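Local coordinates for protein dinoflagellate luciferase (Lingulodinium polyedrum, PDB 1VPR) that catalyses the light-emitting oxidation of dinoflagellate luciferin by molecular oxygen, giving the blue flashes near 475 nm of the night phase, at residues A[114-119]-A[270-275]; A[163-168]-A[207-212]; A[285-290]-A[302-307]. One frame throughout, in Å; residues are numbered along the deposited sequence.

Contact 1. Residues A[114-119]-A[270-275]; sequences PCPQLT and GRCFRI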
loop_
_atom_site.group_PDB
_atom_site.type_symbol
_atom_site.label_atom_id
_atom_site.label_comp_id
_atom_site.label_asym_id
_atom_site.label_seq_id
_atom_site.Cartn_x
_atom_site.Cartn_y
_atom_site.Cartn_z
ATOM N N PRO A 114 -3.020 17.467 14.885
ATOM C CA PRO A 114 -2.930 18.400 13.756
ATOM C C PRO A 114 -2.200 17.734 12.580
ATOM O O PRO A 114 -1.065 17.260 12.722
ATOM C CB PRO A 114 -2.130 19.580 14.326
ATOM C CG PRO A 114 -2.284 19.448 15.790
ATOM C CD PRO A 114 -2.259 17.973 16.041
ATOM N N CYS A 115 -2.858 17.706 11.432
ATOM C CA CYS A 115 -2.288 17.087 10.243
ATOM C C CYS A 115 -1.624 18.096 9.303
ATOM O O CYS A 115 -2.224 19.093 8.926
ATOM C CB CYS A 115 -3.388 16.342 9.485
ATOM S SG CYS A 115 -2.768 15.349 8.111
ATOM N N PRO A 116 -0.373 17.836 8.901
ATOM C CA PRO A 116 0.335 18.748 7.994
ATOM C C PRO A 116 -0.273 18.669 6.598
ATOM O O PRO A 116 -0.977 17.713 6.269
ATOM C CB PRO A 116 1.759 18.219 8.021
ATOM C CG PRO A 116 1.530 16.721 8.155
ATOM C CD PRO A 116 0.440 16.645 9.212
ATOM N N GLN A 117 0.015 19.671 5.775
ATOM C CA GLN A 117 -0.494 19.718 4.417
ATOM C C GLN A 117 0.510 20.539 3.604
ATOM O O GLN A 117 1.047 21.528 4.110
ATOM C CB GLN A 117 -1.862 20.392 4.441
ATOM C CG GLN A 117 -2.310 21.036 3.157
ATOM C CD GLN A 117 -2.929 20.060 2.196
ATOM O OE1 GLN A 117 -3.655 19.154 2.604
ATOM N NE2 GLN A 117 -2.671 20.253 0.900
ATOM N N LEU A 118 0.793 20.137 2.370
ATOM C CA LEU A 118 1.741 20.912 1.573
ATOM C C LEU A 118 0.998 22.062 0.901
ATOM O O LEU A 118 -0.177 21.937 0.536
ATOM C CB LEU A 118 2.409 20.035 0.503
ATOM C CG LEU A 118 3.214 18.838 0.995
ATOM C CD1 LEU A 118 3.919 18.149 -0.189
ATOM C CD2 LEU A 118 4.232 19.316 2.013
ATOM N N THR A 119 1.680 23.183 0.734
ATOM C CA THR A 119 1.055 24.334 0.102
ATOM C C THR A 119 0.939 24.088 -1.401
ATOM O O THR A 119 1.512 23.136 -1.948
ATOM C CB THR A 119 1.884 25.619 0.335
ATOM O OG1 THR A 119 3.098 25.549 -0.425
ATOM C CG2 THR A 119 2.248 25.768 1.827
ATOM N N GLY A 270 -0.690 17.058 -2.154
ATOM C CA GLY A 270 -0.117 17.699 -0.979
ATOM C C GLY A 270 -0.757 17.213 0.306
ATOM O O GLY A 270 -0.541 17.800 1.381
ATOM N N ARG A 271 -1.539 16.137 0.219
ATOM C CA ARG A 271 -2.218 15.598 1.408
ATOM C C ARG A 271 -1.402 14.527 2.142
ATOM O O ARG A 271 -0.719 13.721 1.510
ATOM C CB ARG A 271 -3.575 15.009 1.010
ATOM C CG ARG A 271 -4.597 16.035 0.559
ATOM C CD ARG A 271 -5.928 15.349 0.264
ATOM N NE ARG A 271 -5.810 14.407 -0.845
ATOM C CZ ARG A 271 -6.767 13.543 -1.182
ATOM N NH1 ARG A 271 -6.600 12.708 -2.207
ATOM N NH2 ARG A 271 -7.895 13.510 -0.481
ATOM N N CYS A 272 -1.468 14.534 3.473
ATOM C CA CYS A 272 -0.753 13.553 4.295
ATOM C C CYS A 272 -1.787 12.559 4.829
ATOM O O CYS A 272 -2.583 12.912 5.704
ATOM C CB CYS A 272 -0.063 14.252 5.486
ATOM S SG CYS A 272 0.944 13.159 6.569
ATOM N N PHE A 273 -1.808 11.340 4.283
ATOM C CA PHE A 273 -2.742 10.314 4.753
ATOM C C PHE A 273 -2.112 9.689 5.978
ATOM O O PHE A 273 -0.934 9.328 5.973
ATOM C CB PHE A 273 -2.959 9.211 3.692
ATOM C CG PHE A 273 -3.799 9.637 2.514
ATOM C CD1 PHE A 273 -3.269 10.447 1.524
ATOM C CD2 PHE A 273 -5.125 9.216 2.401
ATOM C CE1 PHE A 273 -4.028 10.839 0.433
ATOM C CE2 PHE A 273 -5.906 9.597 1.315
ATOM C CZ PHE A 273 -5.358 10.415 0.320
ATOM N N ARG A 274 -2.883 9.532 7.040
ATOM C CA ARG A 274 -2.319 8.946 8.235
ATOM C C ARG A 274 -2.941 7.582 8.371
ATOM O O ARG A 274 -4.097 7.389 8.023
ATOM C CB ARG A 274 -2.564 9.874 9.417
ATOM C CG ARG A 274 -1.672 11.122 9.334
ATOM C CD ARG A 274 -1.985 12.126 10.451
ATOM N NE ARG A 274 -3.366 12.568 10.335
ATOM C CZ ARG A 274 -4.003 13.263 11.267
ATOM N NH1 ARG A 274 -3.361 13.599 12.383
ATOM N NH2 ARG A 274 -5.283 13.582 11.094
ATOM N N ILE A 275 -2.186 6.624 8.895
ATOM C CA ILE A 275 -2.683 5.255 8.881
ATOM C C ILE A 275 -2.147 4.341 9.958
ATOM O O ILE A 275 -1.076 4.593 10.519
ATOM C CB ILE A 275 -2.335 4.670 7.472
ATOM C CG1 ILE A 275 -2.790 3.214 7.315
ATOM C CG2 ILE A 275 -0.796 4.753 7.245
ATOM C CD1 ILE A 275 -2.470 2.690 5.907
HETATM O O HOH W 1 -0.691 14.555 12.653
HETATM O O HOH W 2 -2.701 16.938 4.738
#
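Cys115 overlaps the guanidinium of Arg274, its CB lying over the centre of that flat group, 3.6 Å from CZ. The contact ties a loop to the calycin-type beta barrel of this luciferase domain: the loop between helix 107-111 and helix 120-126 runs beside the start of strand 271-282. It is a worked example of a loop held to a strand by side chains more than by backbone pairing. The Cys115 sulfur stands anti to the backbone N (chi1 -172°), which brings SG to 3.4 Å from the carbonyl O of Cys272. Arg274 bends at its third torsion (chi3 -61°), putting NE 3.6 Å from the same SG. The far end of Arg274 is gripped elsewhere: NH1 bonds to Asp113 O, while NH2 bonds to Phe111 O and forms a salt bridge with Glu293, so the plate is fixed where Cys115 rests on it. Deeper in, Pro116 CG meets Cys272 SG at 3.9 Å, and Trp265 of strand 259-266 touches both side chains.

At the other end of the contact, Gly270 and Arg271 both face Glu266 in a G1 beta bulge. The positive phi of Gly270 favours glycine, and a CB there would press tightly on Leu118 O and Gln117 NE2. Its carbonyl takes the contact's direct backbone hydrogen bond, Leu118 N to Gly270 O at 2.9 Å, almost straight at 176°. Gln117 lies alongside Arg271, pointing the same way, its OE1 near Arg271 CG; the charged end of Arg271 goes to Glu266 in a salt bridge through NH1. The Gln117 amide turns back on its own segment, NE2 donating to a lone pair of Leu118 O at 3.0 Å.

Contact 2. Residues A[163-168]-A[207-212]; sequences GRWITV and LRINQF
Trp165 and Leu207 face each other as an antiparallel hydrogen-bonded pair, and between them they supply the most surface buried here. Their backbones bond twice: Trp165 N gives to Leu207 O at 2.8 Å, and Leu207 N returns a bond to Trp165 O at 3.0 Å. The side chains rise on one face of the sheet with CB atoms 4.4 Å apart. With CG of Trp165 anti to the carbonyl carbon (chi1 -57°), the indole starts out beside the backbone N that bonds Leu207 O, which leaves that oxygen at the ring's edge, in plane. Ile209, on the same face, crosses the indole obliquely, its CD1 3.9 Å from Trp165 NE1; that N-H is spent on Leu161 O. Opposite Ile209 sits Gly163, in the next hydrogen-bonded pair, with backbone angles that leave no room for a CB beside the carbonyl O of the residue before.

The other face shows how two like charges can be packed side by side. Arg164 and Arg208 form the non-hydrogen-bonded pair and point the same way, the CD of Arg164 lying over one guanidinium face of Arg208, toward its rim, 3.5 Å from NH2. Backbone carbonyls accept the N-H groups, Tyr76 and Gly77 for Arg164, Gly68, Lys70 and Pro310 for Arg208, and they probably offset the repulsion.

In the ten-stranded antiparallel sheet, strand 163-169 lies between strand 206-212 and strand 297-307, while strand 215-219 flanks 206-212 on its far side. Toward the end of its strand Val168 meets helix 87-100 through Val89 and Thr93.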
loop_
_atom_site.group_PDB
_atom_site.type_symbol
_atom_site.label_atom_id
_atom_site.label_comp_id
_atom_site.label_asym_id
_atom_site.label_seq_id
_atom_site.Cartn_x
_atom_site.Cartn_y
_atom_site.Cartn_z
ATOM N N GLY A 163 3.285 -13.526 7.261
ATOM C CA GLY A 163 2.310 -14.471 6.738
ATOM C C GLY A 163 1.554 -13.913 5.550
ATOM O O GLY A 163 1.939 -12.883 4.973
ATOM N N ARG A 164 0.486 -14.607 5.176
ATOM C CA ARG A 164 -0.361 -14.193 4.074
ATOM C C ARG A 164 -1.721 -13.800 4.646
ATOM O O ARG A 164 -2.326 -14.536 5.460
ATOM C CB ARG A 164 -0.490 -15.317 3.028
ATOM C CG ARG A 164 -1.250 -14.876 1.783
ATOM C CD ARG A 164 -0.997 -15.848 0.636
ATOM N NE ARG A 164 -1.481 -17.182 0.985
ATOM C CZ ARG A 164 -2.745 -17.581 0.833
ATOM N NH1 ARG A 164 -3.661 -16.765 0.324
ATOM N NH2 ARG A 164 -3.101 -18.787 1.238
ATOM N N TRP A 165 -2.175 -12.615 4.239
ATOM C CA TRP A 165 -3.427 -12.023 4.720
ATOM C C TRP A 165 -4.367 -11.835 3.561
ATOM O O TRP A 165 -3.952 -11.379 2.504
ATOM C CB TRP A 165 -3.138 -10.653 5.342
ATOM C CG TRP A 165 -2.142 -10.718 6.467
ATOM C CD1 TRP A 165 -0.774 -10.803 6.361
ATOM C CD2 TRP A 165 -2.438 -10.748 7.862
ATOM N NE1 TRP A 165 -0.205 -10.881 7.619
ATOM C CE2 TRP A 165 -1.206 -10.851 8.554
ATOM C CE3 TRP A 165 -3.627 -10.694 8.603
ATOM C CZ2 TRP A 165 -1.131 -10.910 9.956
ATOM C CZ3 TRP A 165 -3.549 -10.750 10.011
ATOM C CH2 TRP A 165 -2.311 -10.858 10.664
ATOM N N ILE A 166 -5.629 -12.188 3.747
ATOM C CA ILE A 166 -6.607 -12.049 2.679
ATOM C C ILE A 166 -7.658 -10.999 3.042
ATOM O O ILE A 166 -8.290 -11.054 4.100
ATOM C CB ILE A 166 -7.307 -13.408 2.394
ATOM C CG1 ILE A 166 -6.319 -14.380 1.752
ATOM C CG2 ILE A 166 -8.537 -13.204 1.506
ATOM C CD1 ILE A 166 -5.718 -13.876 0.429
ATOM N N THR A 167 -7.844 -10.043 2.143
ATOM C CA THR A 167 -8.808 -8.970 2.335
ATOM C C THR A 167 -10.241 -9.476 2.429
ATOM O O THR A 167 -10.720 -10.208 1.532
ATOM C CB THR A 167 -8.735 -7.983 1.173
ATOM O OG1 THR A 167 -7.380 -7.540 1.020
ATOM C CG2 THR A 167 -9.663 -6.796 1.426
ATOM N N VAL A 168 -10.940 -9.063 3.487
ATOM C CA VAL A 168 -12.319 -9.484 3.657
ATOM C C VAL A 168 -13.268 -8.290 3.704
ATOM O O VAL A 168 -14.488 -8.442 3.727
ATOM C CB VAL A 168 -12.500 -10.419 4.910
ATOM C CG1 VAL A 168 -11.818 -11.762 4.643
ATOM C CG2 VAL A 168 -11.914 -9.766 6.187
ATOM N N LEU A 207 -2.115 -9.456 1.105
ATOM C CA LEU A 207 -0.811 -8.921 1.512
ATOM C C LEU A 207 0.016 -10.141 1.920
ATOM O O LEU A 207 -0.524 -11.055 2.537
ATOM C CB LEU A 207 -0.893 -7.979 2.711
ATOM C CG LEU A 207 -1.455 -6.555 2.590
ATOM C CD1 LEU A 207 -1.458 -5.939 4.015
ATOM C CD2 LEU A 207 -0.597 -5.699 1.619
ATOM N N ARG A 208 1.302 -10.164 1.557
ATOM C CA ARG A 208 2.228 -11.224 1.966
ATOM C C ARG A 208 3.302 -10.416 2.690
ATOM O O ARG A 208 3.877 -9.483 2.126
ATOM C CB ARG A 208 2.836 -11.938 0.760
ATOM C CG ARG A 208 1.839 -12.746 -0.070
ATOM C CD ARG A 208 2.515 -13.375 -1.319
ATOM N NE ARG A 208 1.557 -14.053 -2.209
ATOM C CZ ARG A 208 1.251 -15.354 -2.181
ATOM N NH1 ARG A 208 0.357 -15.836 -3.045
ATOM N NH2 ARG A 208 1.837 -16.187 -1.323
ATOM N N ILE A 209 3.572 -10.746 3.946
ATOM C CA ILE A 209 4.537 -9.972 4.710
ATOM C C ILE A 209 5.614 -10.850 5.301
ATOM O O ILE A 209 5.334 -11.911 5.874
ATOM C CB ILE A 209 3.833 -9.242 5.885
ATOM C CG1 ILE A 209 2.761 -8.309 5.355
ATOM C CG2 ILE A 209 4.850 -8.449 6.728
ATOM C CD1 ILE A 209 1.858 -7.728 6.493
ATOM N N ASN A 210 6.847 -10.411 5.143
ATOM C CA ASN A 210 7.983 -11.086 5.728
ATOM C C ASN A 210 8.318 -10.059 6.784
ATOM O O ASN A 210 8.548 -8.888 6.450
ATOM C CB ASN A 210 9.150 -11.177 4.745
ATOM C CG ASN A 210 9.122 -12.451 3.935
ATOM O OD1 ASN A 210 9.610 -13.495 4.385
ATOM N ND2 ASN A 210 8.534 -12.383 2.747
ATOM N N GLN A 211 8.340 -10.468 8.042
ATOM C CA GLN A 211 8.664 -9.526 9.107
ATOM C C GLN A 211 9.783 -10.055 9.985
ATOM O O GLN A 211 9.735 -11.202 10.425
ATOM C CB GLN A 211 7.434 -9.234 9.980
ATOM C CG GLN A 211 7.810 -8.492 11.300
ATOM C CD GLN A 211 6.624 -8.087 12.162
ATOM O OE1 GLN A 211 5.603 -8.772 12.209
ATOM N NE2 GLN A 211 6.764 -6.971 12.875
ATOM N N PHE A 212 10.806 -9.229 10.208
ATOM C CA PHE A 212 11.897 -9.616 11.091
ATOM C C PHE A 212 12.103 -8.409 12.020
ATOM O O PHE A 212 12.852 -7.492 11.704
ATOM C CB PHE A 212 13.181 -9.890 10.308
ATOM C CG PHE A 212 14.312 -10.414 11.181
ATOM C CD1 PHE A 212 14.374 -11.764 11.538
ATOM C CD2 PHE A 212 15.323 -9.549 11.641
ATOM C CE1 PHE A 212 15.427 -12.254 12.339
ATOM C CE2 PHE A 212 16.373 -10.027 12.434
ATOM C CZ PHE A 212 16.421 -11.382 12.779
#

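Contact 3. Residues A[285-290]-A[302-307]; sequences YTFMRQ and FYVKVS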
loop_
_atom_site.group_PDB
_atom_site.type_symbol
_atom_site.label_atom_id
_atom_site.label_comp_id
_atom_site.label_asym_id
_atom_site.label_seq_id
_atom_site.Cartn_x
_atom_site.Cartn_y
_atom_site.Cartn_z
ATOM N N TYR A 285 -9.460 -17.107 14.772
ATOM C CA TYR A 285 -8.642 -16.411 13.753
ATOM C C TYR A 285 -7.895 -15.186 14.203
ATOM O O TYR A 285 -8.115 -14.667 15.295
ATOM C CB TYR A 285 -9.529 -15.936 12.597
ATOM C CG TYR A 285 -10.319 -17.032 11.953
ATOM C CD1 TYR A 285 -9.675 -18.138 11.398
ATOM C CD2 TYR A 285 -11.720 -16.969 11.887
ATOM C CE1 TYR A 285 -10.407 -19.163 10.789
ATOM C CE2 TYR A 285 -12.464 -18.009 11.268
ATOM C CZ TYR A 285 -11.787 -19.093 10.730
ATOM O OH TYR A 285 -12.485 -20.140 10.160
ATOM N N THR A 286 -7.011 -14.714 13.318
ATOM C CA THR A 286 -6.281 -13.485 13.566
ATOM C C THR A 286 -6.688 -12.534 12.441
ATOM O O THR A 286 -6.663 -12.901 11.272
ATOM C CB THR A 286 -4.743 -13.691 13.533
ATOM O OG1 THR A 286 -4.355 -14.567 14.603
ATOM C CG2 THR A 286 -4.018 -12.334 13.712
ATOM N N PHE A 287 -7.089 -11.320 12.795
ATOM C CA PHE A 287 -7.479 -10.346 11.803
ATOM C C PHE A 287 -6.533 -9.155 11.831
ATOM O O PHE A 287 -5.813 -8.934 12.802
ATOM C CB PHE A 287 -8.905 -9.817 12.060
ATOM C CG PHE A 287 -10.002 -10.744 11.607
ATOM C CD1 PHE A 287 -10.298 -11.907 12.323
ATOM C CD2 PHE A 287 -10.748 -10.446 10.475
ATOM C CE1 PHE A 287 -11.318 -12.746 11.911
ATOM C CE2 PHE A 287 -11.769 -11.287 10.058
ATOM C CZ PHE A 287 -12.055 -12.434 10.773
HETATM N N MSE A 288 -6.550 -8.388 10.752
HETATM C CA MSE A 288 -5.753 -7.192 10.682
HETATM C C MSE A 288 -6.689 -6.096 10.232
HETATM O O MSE A 288 -7.406 -6.263 9.247
HETATM C CB MSE A 288 -4.600 -7.319 9.660
HETATM C CG MSE A 288 -3.976 -5.958 9.365
HETATM SE SE MSE A 288 -2.424 -6.023 8.186
HETATM C CE MSE A 288 -1.177 -6.471 9.473
ATOM N N ARG A 289 -6.698 -4.981 10.951
ATOM C CA ARG A 289 -7.524 -3.871 10.543
ATOM C C ARG A 289 -6.630 -2.722 10.138
ATOM O O ARG A 289 -5.757 -2.300 10.887
ATOM C CB ARG A 289 -8.474 -3.395 11.657
ATOM C CG ARG A 289 -9.379 -2.241 11.180
ATOM C CD ARG A 289 -10.191 -1.610 12.329
ATOM N NE ARG A 289 -9.327 -0.942 13.312
ATOM C CZ ARG A 289 -9.707 -0.632 14.555
ATOM N NH1 ARG A 289 -8.866 -0.028 15.382
ATOM N NH2 ARG A 289 -10.929 -0.939 14.981
ATOM N N GLN A 290 -6.849 -2.236 8.926
ATOM C CA GLN A 290 -6.098 -1.104 8.390
ATOM C C GLN A 290 -7.040 0.106 8.421
ATOM O O GLN A 290 -8.167 0.027 7.938
ATOM C CB GLN A 290 -5.711 -1.420 6.946
ATOM C CG GLN A 290 -4.966 -0.330 6.197
ATOM C CD GLN A 290 -4.576 -0.789 4.815
ATOM O OE1 GLN A 290 -3.859 -1.784 4.656
ATOM N NE2 GLN A 290 -5.052 -0.071 3.801
ATOM N N PHE A 302 -10.120 -4.619 6.074
ATOM C CA PHE A 302 -9.958 -5.746 7.002
ATOM C C PHE A 302 -9.412 -6.945 6.255
ATOM O O PHE A 302 -9.842 -7.225 5.119
ATOM C CB PHE A 302 -11.291 -6.159 7.649
ATOM C CG PHE A 302 -11.795 -5.189 8.686
ATOM C CD1 PHE A 302 -12.489 -4.048 8.306
ATOM C CD2 PHE A 302 -11.562 -5.417 10.036
ATOM C CE1 PHE A 302 -12.948 -3.146 9.257
ATOM C CE2 PHE A 302 -12.019 -4.526 10.991
ATOM C CZ PHE A 302 -12.713 -3.388 10.599
ATOM N N TYR A 303 -8.484 -7.658 6.901
ATOM C CA TYR A 303 -7.864 -8.864 6.335
ATOM C C TYR A 303 -7.924 -9.958 7.380
ATOM O O TYR A 303 -7.879 -9.682 8.594
ATOM C CB TYR A 303 -6.368 -8.658 6.038
ATOM C CG TYR A 303 -5.987 -7.391 5.290
ATOM C CD1 TYR A 303 -5.797 -6.180 5.964
ATOM C CD2 TYR A 303 -5.726 -7.430 3.934
ATOM C CE1 TYR A 303 -5.340 -5.036 5.285
ATOM C CE2 TYR A 303 -5.263 -6.294 3.244
ATOM C CZ TYR A 303 -5.069 -5.107 3.930
ATOM O OH TYR A 303 -4.558 -4.014 3.251
ATOM N N VAL A 304 -8.004 -11.200 6.927
ATOM C CA VAL A 304 -7.990 -12.323 7.855
ATOM C C VAL A 304 -6.702 -13.108 7.550
ATOM O O VAL A 304 -6.316 -13.268 6.387
ATOM C CB VAL A 304 -9.252 -13.223 7.713
ATOM C CG1 VAL A 304 -9.343 -13.829 6.292
ATOM C CG2 VAL A 304 -9.197 -14.333 8.756
ATOM N N LYS A 305 -6.010 -13.569 8.587
ATOM C CA LYS A 305 -4.759 -14.291 8.377
ATOM C C LYS A 305 -5.010 -15.744 7.942
ATOM O O LYS A 305 -5.603 -16.537 8.684
ATOM C CB LYS A 305 -3.916 -14.259 9.651
ATOM C CG LYS A 305 -2.439 -14.395 9.345
ATOM C CD LYS A 305 -1.593 -14.528 10.581
ATOM C CE LYS A 305 -0.139 -14.459 10.185
ATOM N NZ LYS A 305 0.752 -14.513 11.390
ATOM N N VAL A 306 -4.574 -16.092 6.734
ATOM C CA VAL A 306 -4.804 -17.449 6.239
ATOM C C VAL A 306 -3.567 -18.342 6.398
ATOM O O VAL A 306 -3.666 -19.576 6.336
ATOM C CB VAL A 306 -5.306 -17.426 4.758
ATOM C CG1 VAL A 306 -6.665 -16.670 4.672
ATOM C CG2 VAL A 306 -4.277 -16.751 3.840
ATOM N N SER A 307 -2.408 -17.740 6.654
ATOM C CA SER A 307 -1.187 -18.535 6.827
ATOM C C SER A 307 -0.065 -17.775 7.502
ATOM O O SER A 307 0.063 -16.585 7.295
ATOM C CB SER A 307 -0.658 -18.983 5.464
ATOM O OG SER A 307 0.470 -19.823 5.654
HETATM O O HOH W 3 -6.244 -16.614 11.294
#
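Tyr303 reaches across the hairpin of strands 285-294 and 297-307 and buries more surface here than any other residue. Its ring fills the hollow between Met288 and Gln290, next but one on the opposite strand. Met288, present as selenomethionine, lies alongside the ring, CG 3.9 Å from CD1 of Tyr303; its SE approaches the ring obliquely, 4.0 Å from Tyr303 CD1, a Met-aromatic contact. The Tyr303 hydroxyl donates to Gln290 OE1 at 2.7 Å, from above the carbonyl plane of the amide (45° out of it). Gln290 reaches that point because its chain is extended, and its OE1 also accepts from Arg277 NE.

On the other face, two side chains each lie over a ring. Val304 is the bump against Phe287: its CG2, anti to the backbone N, sits over the ring face, 4.1 Å from the centroid and toward the rim, a CH-pi contact. Phe302 offers its ring to Arg289, whose CG lies over the face at 3.9 Å from the centroid. The guanidinium beyond is turned 79° from the ring plane and leaves for a salt bridge with Asp103. Leu96 and Leu97 of helix 87-100 pack on Phe302.

The backbone supplies a regular frame, with Met288 and Tyr303 bonded in both directions and Lys305 N donating to Thr286 O at 2.8 Å. Near the open end a water links Thr286 N to Lys305 O. A phenylalanine in place of Tyr303 would probably leave Gln290 OE1 with one donor fewer and the amide less firmly set.

One face thus combines aromatic and aliphatic contacts with an arginine paired to Asp103; on the other, beside the Tyr303 ring, a buried amide oxygen accepts from two donors, which is likely to fix its position.

In the fold
All three contacts lie in the catalytic domain and reach one antiparallel sheet. Contacts 2 and 3 are buried and close, their centres about 8 Å apart, because strands 163-169 and 297-307 are neighbours; probable backbone bonds, such as Val168 N to Phe302 O at 2.7 Å, join them. Both rely on strand pairing, contact 2 adding two arginines side by side, contact 3 more aromatic faces and a hydroxyl-to-amide bond. Contact 1 is only partly buried, about 27 and 28 Å from the others between centres. It fastens a loop to the sheet through sulfur and guanidinium, yet meets contact 3 where Ile275 packs on Gln290. In sequence, contact 2 nests inside the loop contact 1 closes.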